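Local coordinates for protein Exo-beta-1,3-glucanase (Streptomyces sp. SirexAA-E, PDB 4PEY) that hydrolyses laminarin and laminarioligosaccharides, cutting beta-1,3-glucan chains from their non-reducing ends to yield glucose and laminaribiose, at residues Ile71-Ser76 / Asn107-Ala112; Asn103-Phe108 / Ala127-Ala132. The protein carries 1 engineered substitution. All blocks are in the same frame, centred on the assembly; numbering follows the deposited sequence.

Interaction 1 of 2, residues Ile71-Ser76 / Asn107-Ala112; sequences IGFYTS and NFWRSA
Ser76 pairs in parallel with Ser111 where strands 75-79 and 110-113 set out side by side, Ser111 N donating a hydrogen bond of 3.2 Å to Thr75 O, and just upstream a type II turn from Gly72 to Thr75 brings Tyr74 N into a weak hydrogen bond with Trp109 O. The guanidinium of Arg110 lies against that turn, with Gly72 O over one of its faces. A bend at chi3 (73°) brings its NE round to Phe108 O, which NE and NH2 grip side-on at 2.9 Å and 3.0 Å, the oxygen lying nearly in the guanidinium plane. NH1 turns to the other segment, donating to Ile71 O at 2.9 Å. Such parallel pairing of successive coils is the hallmark of the beta-helix, the fold of family 55 glycoside hydrolases. The guanidinium also makes a cation-pi contact with Phe73: NH2 stands 3.2 Å above the centre of the ring, and with the planes 66° apart the group meets the face through that nitrogen rather than lying flat on it. A leucine in place of Arg110 would probably leave Ile71 O and Phe108 O without these donors and strip the cation from the Phe73 face. Tyr74 and Trp109 lie alongside each other, their planes 4° apart but barely overlapping; Tyr74 OH lies 3.6 Å from Trp109 CE3 and hydrogen-bonds to Gln49 O and Arg374 NH1.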
loop_
_atom_site.group_PDB
_atom_site.type_symbol
_atom_site.label_atom_id
_atom_site.label_comp_id
_atom_site.label_asym_id
_atom_site.label_seq_id
_atom_site.Cartn_x
_atom_site.Cartn_y
_atom_site.Cartn_z
ATOM N N ILE A 71 8.148 16.227 -0.227
ATOM C CA ILE A 71 8.496 14.830 -0.441
ATOM C C ILE A 71 8.253 14.424 -1.893
ATOM O O ILE A 71 7.108 14.427 -2.359
ATOM C CB ILE A 71 7.687 13.919 0.506
ATOM C CG1 ILE A 71 7.796 14.426 1.956
ATOM C CG2 ILE A 71 8.134 12.474 0.371
ATOM C CD1 ILE A 71 9.223 14.533 2.495
ATOM N N GLY A 72 9.334 14.103 -2.612
ATOM C CA GLY A 72 9.240 13.636 -3.986
ATOM C C GLY A 72 9.166 12.126 -4.099
ATOM O O GLY A 72 8.872 11.442 -3.117
ATOM N N PHE A 73 9.427 11.600 -5.295
ATOM C CA PHE A 73 9.422 10.157 -5.514
ATOM C C PHE A 73 10.498 9.456 -4.685
ATOM O O PHE A 73 11.555 10.029 -4.422
ATOM C CB PHE A 73 9.638 9.831 -6.996
ATOM C CG PHE A 73 8.433 10.093 -7.859
ATOM C CD1 PHE A 73 8.277 11.310 -8.515
ATOM C CD2 PHE A 73 7.439 9.124 -7.991
ATOM C CE1 PHE A 73 7.160 11.547 -9.307
ATOM C CE2 PHE A 73 6.324 9.352 -8.778
ATOM C CZ PHE A 73 6.180 10.566 -9.437
ATOM N N TYR A 74 10.203 8.218 -4.288
ATOM C CA TYR A 74 11.154 7.327 -3.609
ATOM C C TYR A 74 11.852 7.998 -2.434
ATOM O O TYR A 74 13.048 7.812 -2.208
ATOM C CB TYR A 74 12.201 6.797 -4.593
ATOM C CG TYR A 74 11.622 6.189 -5.847
ATOM C CD1 TYR A 74 10.962 4.961 -5.819
ATOM C CD2 TYR A 74 11.732 6.846 -7.067
ATOM C CE1 TYR A 74 10.433 4.402 -6.981
ATOM C CE2 TYR A 74 11.202 6.304 -8.227
ATOM C CZ TYR A 74 10.558 5.081 -8.180
ATOM O OH TYR A 74 10.042 4.562 -9.345
ATOM N N THR A 75 11.075 8.757 -1.672
ATOM C CA THR A 75 11.574 9.423 -0.486
ATOM C C THR A 75 10.692 9.031 0.695
ATOM O O THR A 75 9.476 9.207 0.640
ATOM C CB THR A 75 11.582 10.960 -0.667
ATOM O OG1 THR A 75 12.388 11.301 -1.805
ATOM C CG2 THR A 75 12.155 11.633 0.548
ATOM N N SER A 76 11.299 8.472 1.743
ATOM C CA SER A 76 10.596 8.257 3.002
ATOM C C SER A 76 11.040 9.318 3.994
ATOM O O SER A 76 12.193 9.760 3.968
ATOM C CB SER A 76 10.868 6.859 3.576
ATOM O OG SER A 76 12.249 6.659 3.830
ATOM N N ASN A 107 1.447 10.730 -8.054
ATOM C CA ASN A 107 2.229 10.980 -6.841
ATOM C C ASN A 107 2.366 9.694 -6.015
ATOM O O ASN A 107 1.669 9.501 -5.003
ATOM C CB ASN A 107 1.601 12.108 -6.010
ATOM C CG ASN A 107 1.925 13.498 -6.568
ATOM O OD1 ASN A 107 2.688 13.624 -7.529
ATOM N ND2 ASN A 107 1.346 14.546 -5.967
ATOM N N PHE A 108 3.281 8.834 -6.471
ATOM C CA PHE A 108 3.484 7.481 -5.947
ATOM C C PHE A 108 4.750 7.340 -5.108
ATOM O O PHE A 108 5.627 8.200 -5.152
ATOM C CB PHE A 108 3.625 6.456 -7.083
ATOM C CG PHE A 108 2.548 6.501 -8.137
ATOM C CD1 PHE A 108 1.201 6.563 -7.799
ATOM C CD2 PHE A 108 2.897 6.430 -9.483
ATOM C CE1 PHE A 108 0.224 6.573 -8.794
ATOM C CE2 PHE A 108 1.930 6.426 -10.481
ATOM C CZ PHE A 108 0.589 6.499 -10.136
ATOM N N TRP A 109 4.846 6.206 -4.410
ATOM C CA TRP A 109 6.096 5.664 -3.855
ATOM C C TRP A 109 6.819 6.647 -2.938
ATOM O O TRP A 109 7.947 7.062 -3.207
ATOM C CB TRP A 109 7.048 5.188 -4.984
ATOM C CG TRP A 109 6.432 4.129 -5.888
ATOM C CD1 TRP A 109 5.881 2.936 -5.502
ATOM C CD2 TRP A 109 6.300 4.183 -7.319
ATOM N NE1 TRP A 109 5.410 2.251 -6.601
ATOM C CE2 TRP A 109 5.655 2.997 -7.728
ATOM C CE3 TRP A 109 6.669 5.118 -8.295
ATOM C CZ2 TRP A 109 5.350 2.732 -9.063
ATOM C CZ3 TRP A 109 6.363 4.857 -9.620
ATOM C CH2 TRP A 109 5.712 3.671 -9.996
ATOM N N ARG A 110 6.168 7.004 -1.837
ATOM C CA ARG A 110 6.799 7.855 -0.831
ATOM C C ARG A 110 6.097 7.588 0.495
ATOM O O ARG A 110 5.077 6.906 0.515
ATOM C CB ARG A 110 6.728 9.336 -1.238
ATOM C CG ARG A 110 5.309 9.913 -1.358
ATOM C CD ARG A 110 5.292 11.139 -2.272
ATOM N NE ARG A 110 5.452 10.743 -3.670
ATOM C CZ ARG A 110 5.701 11.576 -4.678
ATOM N NH1 ARG A 110 5.863 12.883 -4.454
ATOM N NH2 ARG A 110 5.813 11.094 -5.911
ATOM N N SER A 111 6.632 8.083 1.606
ATOM C CA SER A 111 5.999 7.777 2.888
ATOM C C SER A 111 6.343 8.755 3.994
ATOM O O SER A 111 7.406 9.373 3.976
ATOM C CB SER A 111 6.384 6.363 3.344
ATOM O OG SER A 111 7.782 6.274 3.572
ATOM N N ALA A 112 5.432 8.865 4.961
ATOM C CA ALA A 112 5.647 9.644 6.187
ATOM C C ALA A 112 5.255 8.797 7.380
ATOM O O ALA A 112 4.205 8.157 7.357
ATOM C CB ALA A 112 4.832 10.936 6.174
#

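Interaction 2 of 2, residues Asn103-Phe108 / Ala127-Ala132; sequences NATQNF and AVSQAA. With BGC (beta-D-glucopyranose), chain B.
Ser129 and Asn107 meet through their backbones, Ser129 N donating to Asn107 O at 3.1 Å. Asn107 sits at the centre of an inverse gamma turn, and its amide is held at both ends: ND2 gives Ala127 O a nearly straight bond of 2.9 Å (174° at the hydrogen), which lies in the amide plane, while OD1 accepts from Trp99 NE1. With OG anti to its own carbonyl carbon (chi1 -70°), Ser129 donates through that hydroxyl to Ala104 O at 2.8 Å, from above the carbonyl plane, and accepts from Ser154 N. Ala104 O thus takes two donors, Ser129 OG and Asn107 N, from opposite faces of its plane.

Gln130, an experimentally established substrate-binding residue, divides its amide in the same way. NE2 donates a hydrogen bond of 3.1 Å to O2 of a bound beta-D-glucopyranose and also bonds Gln456 OE1, whereas OE1 accepts from a water that donates to Thr105 O as well, linking the two loops. The edge of the Phe108 ring faces both: CE1 lies 3.3 Å from Gln130 OE1 and CZ 3.5 Å from the sugar's O4. Both segments are loops, one between strands 87-94 and 110-113, the other between strands 123-125 and 134-135, and Gln130 leans from the second onto strands 399-403 and 429-436.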
loop_
_atom_site.group_PDB
_atom_site.type_symbol
_atom_site.label_atom_id
_atom_site.label_comp_id
_atom_site.label_asym_id
_atom_site.label_seq_id
_atom_site.Cartn_x
_atom_site.Cartn_y
_atom_site.Cartn_z
ATOM N N ASN A 103 -2.152 17.806 -11.297
ATOM C CA ASN A 103 -2.691 16.449 -11.365
ATOM C C ASN A 103 -1.893 15.579 -10.395
ATOM O O ASN A 103 -0.702 15.385 -10.596
ATOM C CB ASN A 103 -2.593 15.928 -12.808
ATOM C CG ASN A 103 -3.177 14.530 -12.996
ATOM O OD1 ASN A 103 -3.241 13.729 -12.065
ATOM N ND2 ASN A 103 -3.581 14.225 -14.229
ATOM N N ALA A 104 -2.538 15.072 -9.345
ATOM C CA ALA A 104 -1.842 14.297 -8.307
ATOM C C ALA A 104 -1.866 12.778 -8.531
ATOM O O ALA A 104 -1.397 12.022 -7.670
ATOM C CB ALA A 104 -2.433 14.616 -6.928
ATOM N N THR A 105 -2.378 12.326 -9.677
ATOM C CA THR A 105 -2.574 10.892 -9.895
ATOM C C THR A 105 -1.309 10.103 -10.239
ATOM O O THR A 105 -1.393 8.896 -10.492
ATOM C CB THR A 105 -3.617 10.602 -11.013
ATOM O OG1 THR A 105 -3.164 11.135 -12.267
ATOM C CG2 THR A 105 -4.977 11.179 -10.649
ATOM N N GLN A 106 -0.147 10.753 -10.250
ATOM C CA GLN A 106 1.102 9.995 -10.359
ATOM C C GLN A 106 2.023 10.252 -9.157
ATOM O O GLN A 106 3.224 9.984 -9.215
ATOM C CB GLN A 106 1.808 10.300 -11.696
ATOM C CG GLN A 106 0.935 9.831 -12.870
ATOM C CD GLN A 106 1.544 9.976 -14.250
ATOM O OE1 GLN A 106 2.745 10.203 -14.413
ATOM N NE2 GLN A 106 0.700 9.819 -15.266
ATOM N N ASN A 107 1.447 10.730 -8.054
ATOM C CA ASN A 107 2.229 10.980 -6.841
ATOM C C ASN A 107 2.366 9.694 -6.015
ATOM O O ASN A 107 1.669 9.501 -5.003
ATOM C CB ASN A 107 1.601 12.108 -6.010
ATOM C CG ASN A 107 1.925 13.498 -6.568
ATOM O OD1 ASN A 107 2.688 13.624 -7.529
ATOM N ND2 ASN A 107 1.346 14.546 -5.967
ATOM N N PHE A 108 3.281 8.834 -6.471
ATOM C CA PHE A 108 3.484 7.481 -5.947
ATOM C C PHE A 108 4.750 7.340 -5.108
ATOM O O PHE A 108 5.627 8.200 -5.152
ATOM C CB PHE A 108 3.625 6.456 -7.083
ATOM C CG PHE A 108 2.548 6.501 -8.137
ATOM C CD1 PHE A 108 1.201 6.563 -7.799
ATOM C CD2 PHE A 108 2.897 6.430 -9.483
ATOM C CE1 PHE A 108 0.224 6.573 -8.794
ATOM C CE2 PHE A 108 1.930 6.426 -10.481
ATOM C CZ PHE A 108 0.589 6.499 -10.136
ATOM N N ALA A 127 -0.963 15.450 -0.666
ATOM C CA ALA A 127 -1.764 15.226 -1.869
ATOM C C ALA A 127 -1.182 14.099 -2.711
ATOM O O ALA A 127 -0.501 14.330 -3.716
ATOM C CB ALA A 127 -1.865 16.509 -2.681
ATOM N N VAL A 128 -1.467 12.874 -2.290
ATOM C CA VAL A 128 -0.837 11.695 -2.856
ATOM C C VAL A 128 -1.828 10.816 -3.591
ATOM O O VAL A 128 -3.048 10.945 -3.410
ATOM C CB VAL A 128 -0.164 10.858 -1.754
ATOM C CG1 VAL A 128 0.930 11.679 -1.076
ATOM C CG2 VAL A 128 -1.199 10.393 -0.728
ATOM N N SER A 129 -1.312 9.921 -4.426
ATOM C CA SER A 129 -2.139 8.811 -4.888
ATOM C C SER A 129 -1.613 7.521 -4.265
ATOM O O SER A 129 -1.341 7.501 -3.058
ATOM C CB SER A 129 -2.192 8.767 -6.412
ATOM O OG SER A 129 -2.949 9.895 -6.844
ATOM N N GLN A 130 -1.481 6.448 -5.041
ATOM C CA GLN A 130 -1.201 5.138 -4.441
ATOM C C GLN A 130 0.240 4.952 -3.946
ATOM O O GLN A 130 1.169 5.635 -4.401
ATOM C CB GLN A 130 -1.561 4.023 -5.433
ATOM C CG GLN A 130 -3.054 3.951 -5.783
ATOM C CD GLN A 130 -3.398 4.665 -7.090
ATOM O OE1 GLN A 130 -2.651 5.531 -7.556
ATOM N NE2 GLN A 130 -4.524 4.287 -7.696
ATOM N N ALA A 131 0.401 4.015 -3.005
ATOM C CA ALA A 131 1.688 3.668 -2.389
ATOM C C ALA A 131 2.344 4.877 -1.736
ATOM O O ALA A 131 3.538 5.132 -1.929
ATOM C CB ALA A 131 2.640 3.032 -3.412
ATOM N N ALA A 132 1.566 5.612 -0.949
ATOM C CA ALA A 132 2.097 6.793 -0.272
ATOM C C ALA A 132 1.593 6.839 1.170
ATOM O O ALA A 132 0.846 7.755 1.561
ATOM C CB ALA A 132 1.708 8.059 -1.027
HETATM C C2 BGC B . -4.676 5.091 -11.917
HETATM C C3 BGC B . -3.178 4.824 -11.802
HETATM C C4 BGC B . -2.458 5.425 -12.998
HETATM C C5 BGC B . -2.778 6.907 -13.096
HETATM C C6 BGC B . -2.042 7.548 -14.262
HETATM C C1 BGC B . -4.977 6.553 -12.255
HETATM O O2 BGC B . -5.311 4.721 -10.701
HETATM O O3 BGC B . -2.942 3.433 -11.771
HETATM O O4 BGC B . -1.068 5.222 -12.893
HETATM O O5 BGC B . -4.164 7.039 -13.308
HETATM O O6 BGC B . -2.602 7.094 -15.474
HETATM O O HOH W 1 -3.471 7.441 -9.476
#

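Following the chain from its N terminus, Ile71-Ser76 waits for Asn107-Ala112, so that interaction 1 closes a loop of thirty residues that holds strand 87-94. Interaction 2 begins on the last part of that loop: its Asn103-Phe108 overlaps the second segment of interaction 1 at Asn107 and Phe108, and is closed, after eighteen intervening residues, by Ala127-Ala132. The two loops therefore overlap end to start, neither enclosing the other, as successive turns of a beta-helix would. They also touch directly, through a probable hydrogen bond from Arg110 N to Ala131 O. Together they tie strand 75-79 through strand 110-113 to the sugar-binding loop preceding strand 134-135.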